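Local coordinates for phosphoserine aminotransferase (Bacillus alcalophilus, PDB 1W23), which catalyses the reversible, pyridoxal-phosphate-dependent transfer of an amino group between glutamate and 3-phosphohydroxypyruvate, the second step of serine biosynthesis from 3-phosphoglycerate, at residues A[151-156]-A[332-337]; A[276-281]-A[292-297]; A[24-29]-A[240-245]; A[54-59]-A[246-251]. All blocks are in the same frame, centred on the assembly; numbering follows the deposited sequence. Where two conformers were deposited one is given.

Interaction 1. Residues A[151-156]-A[332-337]. With PLP (pyridoxal-5'-phosphate), chain J.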
loop_
_atom_site.group_PDB
_atom_site.type_symbol
_atom_site.label_atom_id
_atom_site.label_comp_id
_atom_site.label_asym_id
_atom_site.label_seq_id
_atom_site.Cartn_x
_atom_site.Cartn_y
_atom_site.Cartn_z
ATOM N N ASN A 151 20.378 -11.252 0.539
ATOM C CA ASN A 151 19.623 -12.308 -0.126
ATOM C C ASN A 151 18.841 -13.064 0.938
ATOM O O ASN A 151 19.320 -14.004 1.589
ATOM C CB ASN A 151 20.571 -13.224 -0.890
ATOM C CG ASN A 151 21.380 -12.363 -1.853
ATOM O OD1 ASN A 151 20.852 -11.944 -2.884
ATOM N ND2 ASN A 151 22.626 -12.104 -1.525
ATOM N N THR A 152 17.609 -12.577 1.161
ATOM C CA THR A 152 16.818 -12.899 2.358
ATOM C C THR A 152 16.607 -14.394 2.535
ATOM O O THR A 152 16.512 -14.880 3.677
ATOM C CB THR A 152 15.431 -12.187 2.228
ATOM O OG1 THR A 152 15.663 -10.916 1.594
ATOM C CG2 THR A 152 14.765 -11.989 3.584
ATOM N N ILE A 153 16.416 -15.116 1.419
ATOM C CA ILE A 153 16.132 -16.554 1.481
ATOM C C ILE A 153 17.337 -17.398 1.773
ATOM O O ILE A 153 17.261 -18.451 2.439
ATOM C CB ILE A 153 15.398 -16.995 0.187
ATOM C CG1 ILE A 153 13.969 -16.425 0.216
ATOM C CG2 ILE A 153 15.423 -18.504 -0.002
ATOM C CD1 ILE A 153 13.220 -16.409 -1.097
ATOM N N TYR A 154 18.492 -16.968 1.259
ATOM C CA TYR A 154 19.760 -17.726 1.338
ATOM C C TYR A 154 20.655 -17.288 2.476
ATOM O O TYR A 154 21.592 -18.025 2.831
ATOM C CB TYR A 154 20.493 -17.653 -0.022
ATOM C CG TYR A 154 19.755 -18.541 -1.021
ATOM C CD1 TYR A 154 18.823 -18.028 -1.880
ATOM C CD2 TYR A 154 19.976 -19.888 -1.031
ATOM C CE1 TYR A 154 18.128 -18.862 -2.764
ATOM C CE2 TYR A 154 19.297 -20.722 -1.918
ATOM C CZ TYR A 154 18.382 -20.185 -2.784
ATOM O OH TYR A 154 17.681 -21.016 -3.665
ATOM N N GLY A 155 20.431 -16.141 3.095
ATOM C CA GLY A 155 21.237 -15.723 4.252
ATOM C C GLY A 155 22.626 -15.244 3.900
ATOM O O GLY A 155 23.555 -15.403 4.716
ATOM N N THR A 156 22.802 -14.625 2.748
ATOM C CA THR A 156 24.066 -14.039 2.325
ATOM C C THR A 156 23.899 -12.535 2.108
ATOM O O THR A 156 22.779 -12.055 1.878
ATOM C CB THR A 156 24.582 -14.692 1.022
ATOM O OG1 THR A 156 23.613 -14.389 0.020
ATOM C CG2 THR A 156 24.791 -16.181 1.149
ATOM N N GLY A 332 15.014 -26.035 5.689
ATOM C CA GLY A 332 15.844 -25.734 6.815
ATOM C C GLY A 332 15.241 -24.676 7.721
ATOM O O GLY A 332 14.017 -24.606 7.911
ATOM N N CYS A 333 16.117 -23.859 8.318
ATOM C CA CYS A 333 15.770 -22.903 9.342
ATOM C C CYS A 333 16.264 -21.514 8.923
ATOM O O CYS A 333 17.297 -21.406 8.228
ATOM C CB CYS A 333 16.414 -23.258 10.688
ATOM S SG CYS A 333 16.081 -24.967 11.195
ATOM N N ARG A 334 15.595 -20.478 9.361
ATOM C CA ARG A 334 16.013 -19.106 9.072
ATOM C C ARG A 334 15.648 -18.256 10.270
ATOM O O ARG A 334 14.487 -18.084 10.584
ATOM C CB ARG A 334 15.333 -18.553 7.821
ATOM C CG ARG A 334 15.730 -17.115 7.523
ATOM C CD ARG A 334 15.236 -16.637 6.165
ATOM N NE ARG A 334 13.782 -16.773 6.027
ATOM C CZ ARG A 334 13.106 -16.280 4.997
ATOM N NH1 ARG A 334 13.711 -15.615 4.033
ATOM N NH2 ARG A 334 11.765 -16.492 4.953
ATOM N N ALA A 335 16.685 -17.721 10.949
ATOM C CA ALA A 335 16.489 -16.788 12.056
ATOM C C ALA A 335 16.648 -15.361 11.487
ATOM O O ALA A 335 17.781 -14.955 11.158
ATOM C CB ALA A 335 17.494 -17.029 13.184
ATOM N N SER A 336 15.553 -14.633 11.329
ATOM C CA SER A 336 15.601 -13.255 10.838
ATOM C C SER A 336 15.791 -12.343 12.038
ATOM O O SER A 336 15.044 -12.397 13.006
ATOM C CB SER A 336 14.360 -12.929 10.043
ATOM O OG SER A 336 14.256 -13.744 8.882
ATOM N N ILE A 337 16.872 -11.552 11.968
ATOM C CA ILE A 337 17.399 -10.745 13.054
ATOM C C ILE A 337 17.602 -9.297 12.610
ATOM O O ILE A 337 18.631 -8.678 12.761
ATOM C CB ILE A 337 18.683 -11.392 13.643
ATOM C CG1 ILE A 337 19.733 -11.715 12.584
ATOM C CG2 ILE A 337 18.315 -12.615 14.457
ATOM C CD1 ILE A 337 21.088 -12.104 13.182
HETATM N N1 PLP J . 13.346 -8.367 -2.313
HETATM C C2 PLP J . 13.845 -8.869 -1.123
HETATM C C2A PLP J . 15.320 -8.865 -0.964
HETATM C C3 PLP J . 12.972 -9.329 -0.150
HETATM O O3 PLP J . 13.445 -9.782 0.989
HETATM C C4 PLP J . 11.549 -9.304 -0.393
HETATM C C4A PLP J . 10.627 -9.738 0.690
HETATM C C5 PLP J . 11.088 -8.775 -1.610
HETATM C C6 PLP J . 12.007 -8.341 -2.552
HETATM C C5A PLP J . 9.632 -8.729 -1.973
HETATM O O4P PLP J . 9.013 -7.578 -1.290
HETATM P P PLP J . 7.406 -7.338 -1.445
HETATM O O1P PLP J . 6.735 -8.540 -0.856
HETATM O O2P PLP J . 7.124 -7.190 -2.932
HETATM O O3P PLP J . 7.229 -6.032 -0.685
#

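Interaction 2. Residues A[276-281]-A[292-297]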
loop_
_atom_site.group_PDB
_atom_site.type_symbol
_atom_site.label_atom_id
_atom_site.label_comp_id
_atom_site.label_asym_id
_atom_site.label_seq_id
_atom_site.Cartn_x
_atom_site.Cartn_y
_atom_site.Cartn_z
ATOM N N ASP A 276 28.080 -17.944 16.404
ATOM C CA ASP A 276 28.969 -18.670 17.317
ATOM C C ASP A 276 28.311 -19.990 17.753
ATOM O O ASP A 276 29.004 -21.013 17.919
ATOM C CB ASP A 276 29.325 -17.808 18.515
ATOM C CG ASP A 276 30.337 -16.755 18.295
ATOM O OD1 ASP A 276 30.972 -16.689 17.229
ATOM O OD2 ASP A 276 30.579 -15.962 19.247
ATOM N N THR A 277 27.002 -19.961 17.975
ATOM C CA THR A 277 26.300 -21.190 18.399
ATOM C C THR A 277 26.423 -22.252 17.306
ATOM O O THR A 277 26.661 -23.440 17.562
ATOM C CB THR A 277 24.852 -20.904 18.718
ATOM O OG1 THR A 277 24.754 -19.847 19.712
ATOM C CG2 THR A 277 24.136 -22.088 19.297
ATOM N N ILE A 278 26.231 -21.844 16.044
ATOM C CA ILE A 278 26.417 -22.753 14.932
ATOM C C ILE A 278 27.843 -23.286 14.886
ATOM O O ILE A 278 28.096 -24.513 14.774
ATOM C CB ILE A 278 26.016 -22.056 13.591
ATOM C CG1 ILE A 278 24.502 -21.784 13.573
ATOM C CG2 ILE A 278 26.457 -22.866 12.379
ATOM C CD1 ILE A 278 24.083 -20.850 12.418
ATOM N N ASP A 279 28.813 -22.381 14.958
ATOM C CA ASP A 279 30.208 -22.743 14.786
ATOM C C ASP A 279 30.717 -23.623 15.918
ATOM O O ASP A 279 31.595 -24.454 15.668
ATOM C CB ASP A 279 31.058 -21.480 14.592
ATOM C CG ASP A 279 30.751 -20.763 13.304
ATOM O OD1 ASP A 279 30.177 -21.374 12.377
ATOM O OD2 ASP A 279 31.143 -19.574 13.203
ATOM N N GLU A 280 30.168 -23.474 17.123
ATOM C CA GLU A 280 30.552 -24.261 18.298
ATOM C C GLU A 280 29.842 -25.589 18.361
ATOM O O GLU A 280 30.070 -26.391 19.293
ATOM C CB GLU A 280 30.235 -23.443 19.565
ATOM C CG GLU A 280 31.057 -22.174 19.813
ATOM C CD GLU A 280 30.428 -21.183 20.792
ATOM O OE1 GLU A 280 30.955 -20.072 21.006
ATOM O OE2 GLU A 280 29.337 -21.454 21.386
ATOM N N SER A 281 28.955 -25.907 17.417
ATOM C CA SER A 281 28.072 -27.078 17.485
ATOM C C SER A 281 28.653 -28.360 16.892
ATOM O O SER A 281 27.949 -29.383 16.812
ATOM C CB SER A 281 26.738 -26.801 16.802
ATOM O OG SER A 281 26.840 -26.853 15.365
ATOM N N GLY A 292 32.443 -15.850 4.668
ATOM C CA GLY A 292 32.737 -14.515 4.192
ATOM C C GLY A 292 31.549 -13.762 3.646
ATOM O O GLY A 292 31.658 -12.542 3.367
ATOM N N SER A 293 30.420 -14.445 3.442
ATOM C CA SER A 293 29.192 -13.868 2.886
ATOM C C SER A 293 28.052 -13.901 3.860
ATOM O O SER A 293 26.923 -13.615 3.482
ATOM C CB SER A 293 28.811 -14.625 1.610
ATOM O OG SER A 293 29.792 -14.389 0.576
ATOM N N ARG A 294 28.265 -14.285 5.118
ATOM C CA ARG A 294 27.182 -14.431 6.103
ATOM C C ARG A 294 26.402 -13.152 6.302
ATOM O O ARG A 294 26.979 -12.115 6.600
ATOM C CB ARG A 294 27.755 -14.849 7.443
ATOM C CG ARG A 294 27.989 -16.351 7.550
ATOM C CD ARG A 294 28.773 -16.740 8.790
ATOM N NE ARG A 294 28.656 -18.196 8.996
ATOM C CZ ARG A 294 29.151 -18.837 10.067
ATOM N NH1 ARG A 294 29.925 -18.201 10.965
ATOM N NH2 ARG A 294 28.886 -20.148 10.174
ATOM N N SER A 295 25.080 -13.238 6.182
ATOM C CA SER A 295 24.205 -12.119 6.428
ATOM C C SER A 295 24.106 -11.823 7.922
ATOM O O SER A 295 24.035 -12.701 8.778
ATOM C CB SER A 295 22.810 -12.476 5.897
ATOM O OG SER A 295 21.842 -11.468 6.245
ATOM N N LEU A 296 24.041 -10.524 8.245
ATOM C CA LEU A 296 23.722 -10.026 9.579
ATOM C C LEU A 296 22.237 -9.956 9.845
ATOM O O LEU A 296 21.839 -9.677 10.978
ATOM C CB LEU A 296 24.389 -8.657 9.785
ATOM C CG LEU A 296 25.914 -8.696 9.752
ATOM C CD1 LEU A 296 26.453 -7.268 9.767
ATOM C CD2 LEU A 296 26.484 -9.499 10.911
ATOM N N MET A 297 21.407 -10.159 8.821
ATOM C CA MET A 297 19.959 -9.979 8.863
ATOM C C MET A 297 19.148 -11.289 8.841
ATOM O O MET A 297 18.096 -11.353 9.474
ATOM C CB MET A 297 19.535 -9.098 7.668
ATOM C CG MET A 297 20.065 -7.685 7.732
ATOM S SD MET A 297 19.244 -6.572 8.906
ATOM C CE MET A 297 20.340 -6.575 10.333
#

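Interaction 3. Residues A[24-29]-A[240-245]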
loop_
_atom_site.group_PDB
_atom_site.type_symbol
_atom_site.label_atom_id
_atom_site.label_comp_id
_atom_site.label_asym_id
_atom_site.label_seq_id
_atom_site.Cartn_x
_atom_site.Cartn_y
_atom_site.Cartn_z
ATOM N N LYS A 24 -0.738 5.087 21.708
ATOM C CA LYS A 24 -1.166 6.180 22.564
ATOM C C LYS A 24 -1.931 7.228 21.791
ATOM O O LYS A 24 -2.926 7.757 22.308
ATOM C CB LYS A 24 0.063 6.798 23.266
ATOM C CG LYS A 24 -0.288 7.847 24.303
ATOM C CD LYS A 24 1.054 8.385 24.901
ATOM C CE LYS A 24 0.818 9.411 26.019
ATOM N NZ LYS A 24 2.089 9.626 26.819
ATOM N N GLU A 25 -1.511 7.536 20.584
ATOM C CA GLU A 25 -2.107 8.614 19.797
ATOM C C GLU A 25 -2.993 8.108 18.647
ATOM O O GLU A 25 -3.321 8.894 17.749
ATOM C CB GLU A 25 -1.043 9.634 19.324
ATOM C CG GLU A 25 -0.030 9.117 18.297
ATOM C CD GLU A 25 1.231 9.960 18.157
ATOM O OE1 GLU A 25 2.019 9.696 17.249
ATOM O OE2 GLU A 25 1.475 10.908 18.918
ATOM N N LEU A 26 -3.417 6.850 18.678
ATOM C CA LEU A 26 -4.154 6.264 17.541
ATOM C C LEU A 26 -5.457 6.993 17.287
ATOM O O LEU A 26 -5.904 6.991 16.137
ATOM C CB LEU A 26 -4.419 4.769 17.730
ATOM C CG LEU A 26 -4.643 4.031 16.425
ATOM C CD1 LEU A 26 -3.373 3.855 15.636
ATOM C CD2 LEU A 26 -5.267 2.640 16.678
ATOM N N LEU A 27 -6.102 7.525 18.326
ATOM C CA LEU A 27 -7.391 8.165 18.155
ATOM C C LEU A 27 -7.308 9.676 18.052
ATOM O O LEU A 27 -8.260 10.320 17.562
ATOM C CB LEU A 27 -8.306 7.830 19.361
ATOM C CG LEU A 27 -8.366 6.381 19.774
ATOM C CD1 LEU A 27 -9.332 6.165 20.970
ATOM C CD2 LEU A 27 -8.751 5.510 18.613
ATOM N N ASN A 28 -6.224 10.281 18.533
ATOM C CA ASN A 28 -6.060 11.733 18.604
ATOM C C ASN A 28 -4.628 12.089 18.270
ATOM O O ASN A 28 -3.782 12.128 19.213
ATOM C CB ASN A 28 -6.486 12.221 19.977
ATOM C CG ASN A 28 -6.201 13.705 20.188
ATOM O OD1 ASN A 28 -6.023 14.458 19.224
ATOM N ND2 ASN A 28 -6.086 14.106 21.450
ATOM N N PHE A 29 -4.331 12.272 17.015
ATOM C CA PHE A 29 -2.998 12.586 16.539
ATOM C C PHE A 29 -2.759 14.085 16.498
ATOM O O PHE A 29 -3.561 14.822 15.905
ATOM C CB PHE A 29 -2.799 12.003 15.127
ATOM C CG PHE A 29 -1.430 12.315 14.609
ATOM C CD1 PHE A 29 -0.295 11.754 15.235
ATOM C CD2 PHE A 29 -1.236 13.152 13.522
ATOM C CE1 PHE A 29 0.962 12.073 14.787
ATOM C CE2 PHE A 29 0.065 13.396 13.090
ATOM C CZ PHE A 29 1.145 12.862 13.723
ATOM N N PRO A 240 -0.004 5.752 1.368
ATOM C CA PRO A 240 -0.282 4.845 2.503
ATOM C C PRO A 240 0.108 5.580 3.803
ATOM O O PRO A 240 1.210 5.425 4.328
ATOM C CB PRO A 240 0.569 3.626 2.187
ATOM C CG PRO A 240 1.764 4.195 1.469
ATOM C CD PRO A 240 1.200 5.315 0.629
ATOM N N THR A 241 -0.802 6.418 4.290
ATOM C CA THR A 241 -0.437 7.399 5.318
ATOM C C THR A 241 -0.044 6.732 6.638
ATOM O O THR A 241 0.922 7.161 7.260
ATOM C CB THR A 241 -1.584 8.400 5.563
ATOM O OG1 THR A 241 -2.780 7.666 5.840
ATOM C CG2 THR A 241 -1.812 9.330 4.394
ATOM N N PHE A 242 -0.763 5.698 7.042
ATOM C CA PHE A 242 -0.420 5.042 8.322
ATOM C C PHE A 242 0.924 4.321 8.197
ATOM O O PHE A 242 1.748 4.365 9.142
ATOM C CB PHE A 242 -1.513 4.112 8.816
ATOM C CG PHE A 242 -1.258 3.655 10.254
ATOM C CD1 PHE A 242 -1.403 4.552 11.300
ATOM C CD2 PHE A 242 -0.886 2.374 10.542
ATOM C CE1 PHE A 242 -1.158 4.155 12.589
ATOM C CE2 PHE A 242 -0.639 1.975 11.855
ATOM C CZ PHE A 242 -0.803 2.873 12.905
ATOM N N SER A 243 1.196 3.691 7.077
ATOM C CA SER A 243 2.509 3.031 6.890
ATOM C C SER A 243 3.635 4.056 6.923
ATOM O O SER A 243 4.705 3.760 7.522
ATOM C CB SER A 243 2.544 2.219 5.607
ATOM O OG SER A 243 1.641 1.151 5.647
ATOM N N ILE A 244 3.471 5.205 6.300
ATOM C CA ILE A 244 4.520 6.233 6.319
ATOM C C ILE A 244 4.676 6.815 7.709
ATOM O O ILE A 244 5.818 7.082 8.167
ATOM C CB ILE A 244 4.240 7.294 5.225
ATOM C CG1 ILE A 244 4.410 6.666 3.835
ATOM C CG2 ILE A 244 5.122 8.513 5.412
ATOM C CD1 ILE A 244 3.759 7.424 2.691
ATOM N N TYR A 245 3.587 7.006 8.441
ATOM C CA TYR A 245 3.663 7.447 9.840
ATOM C C TYR A 245 4.415 6.424 10.664
ATOM O O TYR A 245 5.300 6.795 11.481
ATOM C CB TYR A 245 2.201 7.629 10.336
ATOM C CG TYR A 245 2.093 7.621 11.829
ATOM C CD1 TYR A 245 2.338 8.753 12.604
ATOM C CD2 TYR A 245 1.745 6.463 12.522
ATOM C CE1 TYR A 245 2.229 8.715 13.982
ATOM C CE2 TYR A 245 1.670 6.421 13.881
ATOM C CZ TYR A 245 1.915 7.576 14.618
ATOM O OH TYR A 245 1.840 7.477 15.989
#

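Interaction 4. Residues A[54-59]-A[246-251]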
loop_
_atom_site.group_PDB
_atom_site.type_symbol
_atom_site.label_atom_id
_atom_site.label_comp_id
_atom_site.label_asym_id
_atom_site.label_seq_id
_atom_site.Cartn_x
_atom_site.Cartn_y
_atom_site.Cartn_z
ATOM N N GLN A 54 11.071 11.610 5.458
ATOM C CA GLN A 54 12.152 11.875 4.499
ATOM C C GLN A 54 13.383 12.431 5.183
ATOM O O GLN A 54 14.511 11.975 4.902
ATOM C CB GLN A 54 11.644 12.806 3.389
ATOM C CG GLN A 54 10.530 12.218 2.554
ATOM C CD GLN A 54 10.080 13.053 1.381
ATOM O OE1 GLN A 54 8.898 13.324 1.120
ATOM N NE2 GLN A 54 10.993 13.555 0.554
ATOM N N ASN A 55 13.201 13.449 6.028
ATOM C CA ASN A 55 14.366 14.103 6.646
ATOM C C ASN A 55 15.132 13.145 7.560
ATOM O O ASN A 55 16.367 13.212 7.609
ATOM C CB ASN A 55 13.891 15.353 7.390
ATOM C CG ASN A 55 13.489 16.442 6.384
ATOM O OD1 ASN A 55 13.777 16.412 5.196
ATOM N ND2 ASN A 55 12.788 17.441 6.908
ATOM N N LEU A 56 14.433 12.265 8.257
ATOM C CA LEU A 56 15.091 11.282 9.112
ATOM C C LEU A 56 15.878 10.315 8.253
ATOM O O LEU A 56 17.025 9.975 8.571
ATOM C CB LEU A 56 14.062 10.553 9.967
ATOM C CG LEU A 56 13.498 11.333 11.138
ATOM C CD1 LEU A 56 12.243 10.701 11.730
ATOM C CD2 LEU A 56 14.575 11.445 12.214
ATOM N N LEU A 57 15.293 9.809 7.147
ATOM C CA LEU A 57 16.066 8.924 6.288
ATOM C C LEU A 57 17.333 9.587 5.728
ATOM O O LEU A 57 18.411 9.010 5.682
ATOM C CB LEU A 57 15.197 8.461 5.092
ATOM C CG LEU A 57 14.353 7.236 5.343
ATOM C CD1 LEU A 57 13.169 7.096 4.389
ATOM C CD2 LEU A 57 15.226 5.985 5.245
ATOM N N ARG A 58 17.148 10.860 5.346
ATOM C CA ARG A 58 18.249 11.628 4.787
ATOM C C ARG A 58 19.384 11.785 5.755
ATOM O O ARG A 58 20.544 11.612 5.419
ATOM C CB ARG A 58 17.710 12.972 4.364
ATOM C CG ARG A 58 18.695 13.866 3.715
ATOM C CD ARG A 58 18.044 15.072 3.003
ATOM N NE ARG A 58 17.036 14.692 1.975
ATOM C CZ ARG A 58 17.412 14.331 0.738
ATOM N NH1 ARG A 58 18.639 14.288 0.243
ATOM N NH2 ARG A 58 16.467 13.996 -0.164
ATOM N N GLU A 59 19.040 12.126 7.006
ATOM C CA GLU A 59 20.051 12.279 8.062
ATOM C C GLU A 59 20.696 10.927 8.361
ATOM O O GLU A 59 21.931 10.832 8.508
ATOM C CB GLU A 59 19.397 12.858 9.350
ATOM C CG GLU A 59 20.268 12.982 10.550
ATOM C CD GLU A 59 19.561 13.483 11.810
ATOM O OE1 GLU A 59 18.318 13.687 11.799
ATOM O OE2 GLU A 59 20.324 13.543 12.783
ATOM N N MET A 246 4.139 5.124 10.507
ATOM C CA MET A 246 4.877 4.119 11.285
ATOM C C MET A 246 6.342 4.109 10.904
ATOM O O MET A 246 7.213 3.935 11.787
ATOM C CB MET A 246 4.244 2.738 11.105
ATOM C CG MET A 246 2.946 2.564 11.842
ATOM S SD MET A 246 3.048 2.725 13.612
ATOM C CE MET A 246 4.323 1.593 14.055
ATOM N N LEU A 247 6.679 4.244 9.617
ATOM C CA LEU A 247 8.036 4.381 9.159
ATOM C C LEU A 247 8.722 5.560 9.878
ATOM O O LEU A 247 9.845 5.414 10.391
ATOM C CB LEU A 247 8.044 4.574 7.634
ATOM C CG LEU A 247 9.373 4.998 6.985
ATOM C CD1 LEU A 247 10.447 4.032 7.085
ATOM C CD2 LEU A 247 9.076 5.410 5.535
ATOM N N ARG A 248 8.067 6.722 9.937
ATOM C CA ARG A 248 8.613 7.842 10.670
ATOM C C ARG A 248 8.935 7.419 12.096
ATOM O O ARG A 248 10.025 7.719 12.617
ATOM C CB ARG A 248 7.613 9.017 10.571
ATOM C CG ARG A 248 8.140 10.371 11.078
ATOM C CD ARG A 248 8.303 10.526 12.604
ATOM N NE ARG A 248 7.045 10.188 13.318
ATOM C CZ ARG A 248 6.111 11.070 13.569
ATOM N NH1 ARG A 248 6.233 12.361 13.261
ATOM N NH2 ARG A 248 4.968 10.651 14.165
ATOM N N ASN A 249 7.963 6.796 12.786
ATOM C CA ASN A 249 8.199 6.389 14.174
ATOM C C ASN A 249 9.381 5.443 14.295
ATOM O O ASN A 249 10.185 5.576 15.270
ATOM C CB ASN A 249 6.953 5.731 14.751
ATOM C CG ASN A 249 5.817 6.670 15.036
ATOM O OD1 ASN A 249 5.848 7.868 14.716
ATOM N ND2 ASN A 249 4.811 6.117 15.736
ATOM N N VAL A 250 9.548 4.494 13.406
ATOM C CA VAL A 250 10.706 3.572 13.450
ATOM C C VAL A 250 11.992 4.325 13.237
ATOM O O VAL A 250 12.985 4.101 13.943
ATOM C CB VAL A 250 10.510 2.430 12.433
ATOM C CG1 VAL A 250 11.801 1.602 12.340
ATOM C CG2 VAL A 250 9.345 1.554 12.843
ATOM N N LEU A 251 12.018 5.245 12.268
ATOM C CA LEU A 251 13.236 6.024 12.018
ATOM C C LEU A 251 13.603 6.884 13.236
ATOM O O LEU A 251 14.791 7.051 13.548
ATOM C CB LEU A 251 13.069 6.904 10.778
ATOM C CG LEU A 251 12.843 6.175 9.456
ATOM C CD1 LEU A 251 12.400 7.171 8.394
ATOM C CD2 LEU A 251 14.121 5.486 9.037
#

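Interaction 1. Residues A[151-156]-A[332-337]
The cofactor pocket of this aminotransferase meets the small antiparallel sheet here, through Thr152 and Arg334. Residues 151-156 form a tight turn between two short strands, and Arg334 reaches it from strand 333-336. One hydrogen bond joins the segments: Arg334 NH1 donates to Thr152 O at 2.9 Å. The bond is fairly straight at the hydrogen, 163°. The oxygen lies at the guanidinium edge and almost in its plane, yet NH1 stands well above the carbonyl plane, away from the usual lone-pair directions. With chi1 at 179°, Arg334 CG lies opposite the backbone N, and the chain runs out toward the turn. A bend at chi3 (56°) then turns the guanidinium so that Arg334 NH1 also lies 3.6 Å from Ile153 CA. Arg334 CD packs against the same carbonyl, 3.3 Å from Thr152 O. The methyl CG2 of Thr152 sits 3.8 Å from Arg334 NH1.

The other branch of the threonine faces the cofactor. Thr152 OG1 is hydrogen-bonded to PLP O3 at 2.6 Å, and also to Ser175 OG. Arg334 therefore holds the backbone of a residue whose hydroxyl touches the ligand, a second-shell role. Ile153 packs on Trp102, another pocket residue. Such a threonine at the pyridoxal 3-oxygen belongs to the PLP site of this class-V, fold-type I aminotransferase.

Interaction 2. Residues A[276-281]-A[292-297]
The last turn of helix 259-279 faces the loop that leads into strand 298-302, where Asp279 and Arg294 bridge the gap between two backbones that do not touch. The two side chains come from opposite directions and meet end-on. Arg294 NH2 binds Asp279 OD1 at 2.8 Å, and Arg294 NH1 binds Asp279 OD2 at 2.9 Å. Both bonds are close to straight, 168° and 174°. Each oxygen is met on its syn side, and carboxylate and guanidinium are nearly coplanar. This is a bidentate salt bridge, with one nitrogen to each oxygen, so neither flat group can readily turn without breaking a bond. Arg294 is extended from CG to NE, which lets it span the distance. Ile278 CG2 lies 4.3 Å from Arg294 NH2, a loose apolar neighbour.

The bridge ties the C-terminal end of the helix to the loop before the central strand of the three-stranded antiparallel sheet. Ile278 packs on that strand through Val299 and Phe301. Arg294 also lies against Tyr275 of the helix. An asparagine in place of Asp279 would probably leave the guanidinium without its charge mate and with one of its two bonds lost.

Each segment has its own local turn. Ser281 OG and Ser281 N both give to Ile278 O, the hydroxyl at 2.7 Å, just past the helix. In the loop Ser295 OG accepts from Met297 N at 2.9 Å, an ST turn.

Interaction 3. Residues A[24-29]-A[240-245]
Tyr245 OH donates to Glu25 OE1 at 2.6 Å, a short bond that uses the anti lone pair of the carboxylate oxygen. OE1 lies at the edge of the tyrosine ring, near its plane, while the carboxylate is turned 49° from that plane. Glu25 follows helix 16-24. Its CG stands between the backbone N and the carbonyl carbon (chi1 68°), and the chain is extended beyond that point. This brings the carboxylate to the hydroxyl, with Glu25 CG 3.4 Å from Tyr245 OH. The same hydroxyl has a weak bond with Asn249 ND2.

Tyr245 and Phe29 form an offset edge-to-face pair. The tyrosine edge points at the phenylalanine face, with the planes at 83° and the ring centroids 5.5 Å apart. The nearest carbons are Phe29 CE1 and Tyr245 CE1, at 3.7 Å. The contact joins the loop after helix 16-24 to the first turns of helix 241-256. Val49 of helix 44-61 touches both Phe29 and Tyr245, so three parts of the fold meet around these rings.

One turn earlier on the helix, Phe242 meets Leu26. Leu26 CD1 lies 3.8 Å from Phe242 CE1 and 3.9 Å from Phe242 CZ, and the two side chains cross at about a right angle. This part of the contact lies at the homodimer interface. Phe242 stacks on Phe242 of the second subunit, and Leu26 packs on Gln23 of that subunit.

Interaction 4. Residues A[54-59]-A[246-251]
Leu251 packs between Leu56 and Leu57 where helices 44-61 and 241-256 cross. The short segments cross at 37°, with axes 9.5 Å apart. From the base of the side chain, Leu251 CB lies 3.9 Å from Leu56 CB and 4.0 Å from Leu56 CD1. With its CG anti to the carbonyl carbon (chi1 -63°), the branch then reaches Leu57. Leu251 CD1 meets Leu57 CG at 3.6 Å, and Leu251 CD2 lies near Leu57 CD2. Leu57 has two conformers, so these details hold for one of them and are less certain. All three leucines are buried, and Leu57 also packs on strand 67-72 of the large sheet.

Arg248 lies one turn earlier and touches Leu56 with the aliphatic part of its chain. Arg248 CD is 4.0 Å from Leu56 CD1. Bends at chi2 and chi3 turn the guanidinium to its neighbour Asn249. NE and NH2 grip Asn249 OD1 side-on, and NH1 bonds Gln52 of helix 44-61. Were Arg248 cut back to an alanine, Asn249 OD1 and Gln52 OE1 would probably lose these donors and one side of Leu56 its cover. Leu56 CD1 also rests on the backbone of helix 241-256, 3.8 Å from Arg248 O.

Overall arrangement
Interactions 1, 3 and 4 are buried, and interaction 2 only partly so. Interactions 3 and 4 share helix 241-256. Their centres are 14 Å apart, and Phe29 of one packs on Arg248 of the other. Interaction 4 is a leucine contact within the subunit. Interaction 3 mixes aromatic packing with a polar bond and extends to the second subunit. Interactions 1 and 2 also touch, with centres 11 Å apart: 151-156 and 332-337 both meet 292-297 through probable backbone hydrogen bonds. Each relies on an arginine. In interaction 1 it holds a backbone carbonyl beside the cofactor. In interaction 2 it pairs with a carboxylate away from the cofactor. Interactions 1 and 4 lie on opposite sides of the chain's centre.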